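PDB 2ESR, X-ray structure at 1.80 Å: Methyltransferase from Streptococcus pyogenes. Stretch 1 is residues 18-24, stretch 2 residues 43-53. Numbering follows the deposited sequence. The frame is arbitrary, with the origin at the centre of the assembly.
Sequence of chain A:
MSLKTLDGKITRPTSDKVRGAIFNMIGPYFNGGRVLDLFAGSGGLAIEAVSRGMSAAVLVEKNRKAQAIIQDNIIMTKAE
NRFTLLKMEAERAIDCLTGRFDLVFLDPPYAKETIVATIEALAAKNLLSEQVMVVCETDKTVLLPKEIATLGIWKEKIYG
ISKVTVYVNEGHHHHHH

Stretch 1 (18-24) VRGAIFN
Stretch 2, residues 43-53: GGLAIEAVSRG

Two helices of one chain cross obliquely in a contact centred on the ring of Phe 23 and bordered by charged side chains, with a single direct hydrogen bond between the stretches. Helix 19-24 and helix 44-51 run at 58° (signed crossing angle -58°), their axes approaching to 11.2 Å, and 435 Å² is buried in total. The register pairs Arg 19 with Leu 45 (CA to CA 7.2 Å) and Phe 23 with Ala 49 (CA to CA 7.8 Å), one helical turn further along each.

The CA-to-CB bond of Phe 23 (chi1 -77°, m; chi2 -77°) is directed toward the second helix. Phe 23 CE1 lies 3.7 Å from Ala 49 CB, its CE2 3.3 Å from Glu 48 CG, and its CZ 3.5 Å from Leu 45 O, which sits at the ring edge. Leu 45 O already accepts the backbone hydrogen bond from Ala 49 N (2.9 Å). Leu 45 (m, t) has its CA-to-CB bond directed away, yet its end returns to the contact, placing CD2 3.9 Å from Ile 22 CD1, with Ile 22 also m, t.

Arg 19 (m, t, m; chi4 -174°) reaches the first turn of the second helix, where NH1 donates to Gly 44 O (2.9 Å, 149°) near the guanidinium plane. Glu 48 OE1 instead lies over one face, 3.7 Å from Arg 19 NH2, making a long salt bridge of charges alone. Glu 48 (t, p; chi3 39°) also binds Arg 52: OE2 accepts a weak, salt-bridging hydrogen bond from Arg 52 NE (2.8 Å, 129°).

Arg 52 (m, t, t; chi4 -97°) follows helix 44-51, just before Gly 53, whose positive phi (133°) completes a Schellman motif. Arg 52 CD lies 3.4 Å from Phe 23 CG, which sits over one face of the Arg 52 guanidinium. A water links the stretches, donating to Asn 24 OD1 (2.7 Å) and accepting from Arg 52 NH1 (3.0 Å).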

# COMPACT_ATOMS: atom_id res chain seq x y z
N VAL A 18 18.40 -18.99 -3.95
CA VAL A 18 17.07 -19.63 -4.07
C VAL A 18 16.14 -18.77 -4.93
O VAL A 18 15.36 -19.29 -5.72
CB VAL A 18 16.42 -19.83 -2.68
CG1 VAL A 18 15.10 -20.58 -2.82
CG2 VAL A 18 17.37 -20.59 -1.76
N ARG A 19 16.24 -17.45 -4.78
CA ARG A 19 15.39 -16.54 -5.54
C ARG A 19 15.62 -16.65 -7.05
O ARG A 19 14.68 -16.53 -7.83
CB ARG A 19 15.61 -15.09 -5.08
CG ARG A 19 15.06 -14.80 -3.69
CD ARG A 19 15.02 -13.31 -3.38
NE ARG A 19 16.35 -12.71 -3.35
CZ ARG A 19 16.60 -11.45 -3.00
NH1 ARG A 19 15.60 -10.65 -2.64
NH2 ARG A 19 17.84 -10.99 -3.00
N GLY A 20 16.87 -16.88 -7.45
CA GLY A 20 17.16 -17.01 -8.86
C GLY A 20 16.33 -18.12 -9.48
O GLY A 20 15.77 -17.96 -10.57
N ALA A 21 16.25 -19.25 -8.79
CA ALA A 21 15.50 -20.40 -9.26
C ALA A 21 14.01 -20.08 -9.33
O ALA A 21 13.35 -20.33 -10.34
CB ALA A 21 15.72 -21.58 -8.33
N ILE A 22 13.48 -19.51 -8.25
CA ILE A 22 12.08 -19.15 -8.21
C ILE A 22 11.71 -18.21 -9.36
O ILE A 22 10.75 -18.45 -10.09
CB ILE A 22 11.73 -18.46 -6.88
CG1 ILE A 22 11.87 -19.46 -5.73
CG2 ILE A 22 10.32 -17.87 -6.94
CD1 ILE A 22 11.61 -18.87 -4.35
N PHE A 23 12.48 -17.15 -9.53
CA PHE A 23 12.15 -16.20 -10.58
C PHE A 23 12.37 -16.70 -11.99
O PHE A 23 11.81 -16.14 -12.93
CB PHE A 23 12.87 -14.88 -10.31
CG PHE A 23 12.20 -14.07 -9.23
CD1 PHE A 23 11.03 -13.37 -9.50
CD2 PHE A 23 12.69 -14.09 -7.93
CE1 PHE A 23 10.35 -12.70 -8.50
CE2 PHE A 23 12.01 -13.43 -6.91
CZ PHE A 23 10.83 -12.73 -7.20
N ASN A 24 13.15 -17.76 -12.14
CA ASN A 24 13.36 -18.33 -13.47
C ASN A 24 12.10 -19.13 -13.81
O ASN A 24 11.82 -19.41 -14.97
CB ASN A 24 14.58 -19.25 -13.50
CG ASN A 24 15.88 -18.47 -13.57
OD1 ASN A 24 15.95 -17.42 -14.21
ND2 ASN A 24 16.92 -18.99 -12.91
N GLY A 43 10.57 -10.13 3.48
CA GLY A 43 10.13 -9.46 2.26
C GLY A 43 11.00 -9.69 1.04
O GLY A 43 10.80 -9.05 0.01
N GLY A 44 11.94 -10.62 1.14
CA GLY A 44 12.84 -10.91 0.04
C GLY A 44 12.22 -11.16 -1.32
O GLY A 44 12.71 -10.66 -2.33
N LEU A 45 11.13 -11.93 -1.37
CA LEU A 45 10.48 -12.22 -2.64
C LEU A 45 9.83 -10.99 -3.27
O LEU A 45 9.98 -10.76 -4.47
CB LEU A 45 9.44 -13.33 -2.47
CG LEU A 45 10.03 -14.69 -2.10
CD1 LEU A 45 8.92 -15.71 -1.91
CD2 LEU A 45 10.99 -15.14 -3.21
N ALA A 46 9.12 -10.21 -2.47
CA ALA A 46 8.46 -9.02 -2.99
C ALA A 46 9.49 -8.02 -3.53
O ALA A 46 9.30 -7.44 -4.60
CB ALA A 46 7.63 -8.35 -1.89
N ILE A 47 10.58 -7.84 -2.79
CA ILE A 47 11.62 -6.91 -3.19
C ILE A 47 12.28 -7.35 -4.50
O ILE A 47 12.48 -6.54 -5.40
CB ILE A 47 12.68 -6.79 -2.08
CG1 ILE A 47 12.03 -6.22 -0.81
CG2 ILE A 47 13.83 -5.89 -2.54
CD1 ILE A 47 12.93 -6.17 0.39
N GLU A 48 12.59 -8.63 -4.61
CA GLU A 48 13.22 -9.13 -5.83
C GLU A 48 12.26 -9.01 -7.01
O GLU A 48 12.68 -8.67 -8.11
CB GLU A 48 13.66 -10.58 -5.64
CG GLU A 48 14.41 -11.19 -6.82
CD GLU A 48 15.68 -10.44 -7.16
OE1 GLU A 48 16.39 -9.99 -6.24
OE2 GLU A 48 15.99 -10.31 -8.37
N ALA A 49 10.98 -9.26 -6.77
CA ALA A 49 9.99 -9.17 -7.84
C ALA A 49 9.90 -7.75 -8.38
O ALA A 49 9.77 -7.55 -9.59
CB ALA A 49 8.61 -9.62 -7.33
N VAL A 50 9.96 -6.77 -7.50
CA VAL A 50 9.91 -5.38 -7.94
C VAL A 50 11.20 -5.06 -8.69
O VAL A 50 11.19 -4.37 -9.71
CB VAL A 50 9.72 -4.42 -6.74
CG1 VAL A 50 9.90 -2.98 -7.20
CG2 VAL A 50 8.32 -4.60 -6.15
N SER A 51 12.31 -5.59 -8.19
CA SER A 51 13.61 -5.36 -8.82
C SER A 51 13.59 -5.90 -10.25
O SER A 51 14.26 -5.36 -11.14
CB SER A 51 14.72 -6.04 -8.02
OG SER A 51 15.99 -5.77 -8.60
N ARG A 52 12.82 -6.96 -10.46
CA ARG A 52 12.74 -7.60 -11.77
C ARG A 52 11.67 -7.03 -12.69
O ARG A 52 11.49 -7.53 -13.81
CB ARG A 52 12.54 -9.11 -11.60
CG ARG A 52 13.78 -9.82 -11.08
CD ARG A 52 13.52 -11.28 -10.72
NE ARG A 52 14.73 -11.96 -10.25
CZ ARG A 52 15.52 -12.71 -11.02
NH1 ARG A 52 15.23 -12.89 -12.30
NH2 ARG A 52 16.60 -13.28 -10.50
N GLY A 53 10.95 -6.01 -12.24
CA GLY A 53 9.94 -5.43 -13.11
C GLY A 53 8.55 -5.16 -12.57
O GLY A 53 7.78 -4.43 -13.20
O HOH W 1 16.99 -15.10 -13.41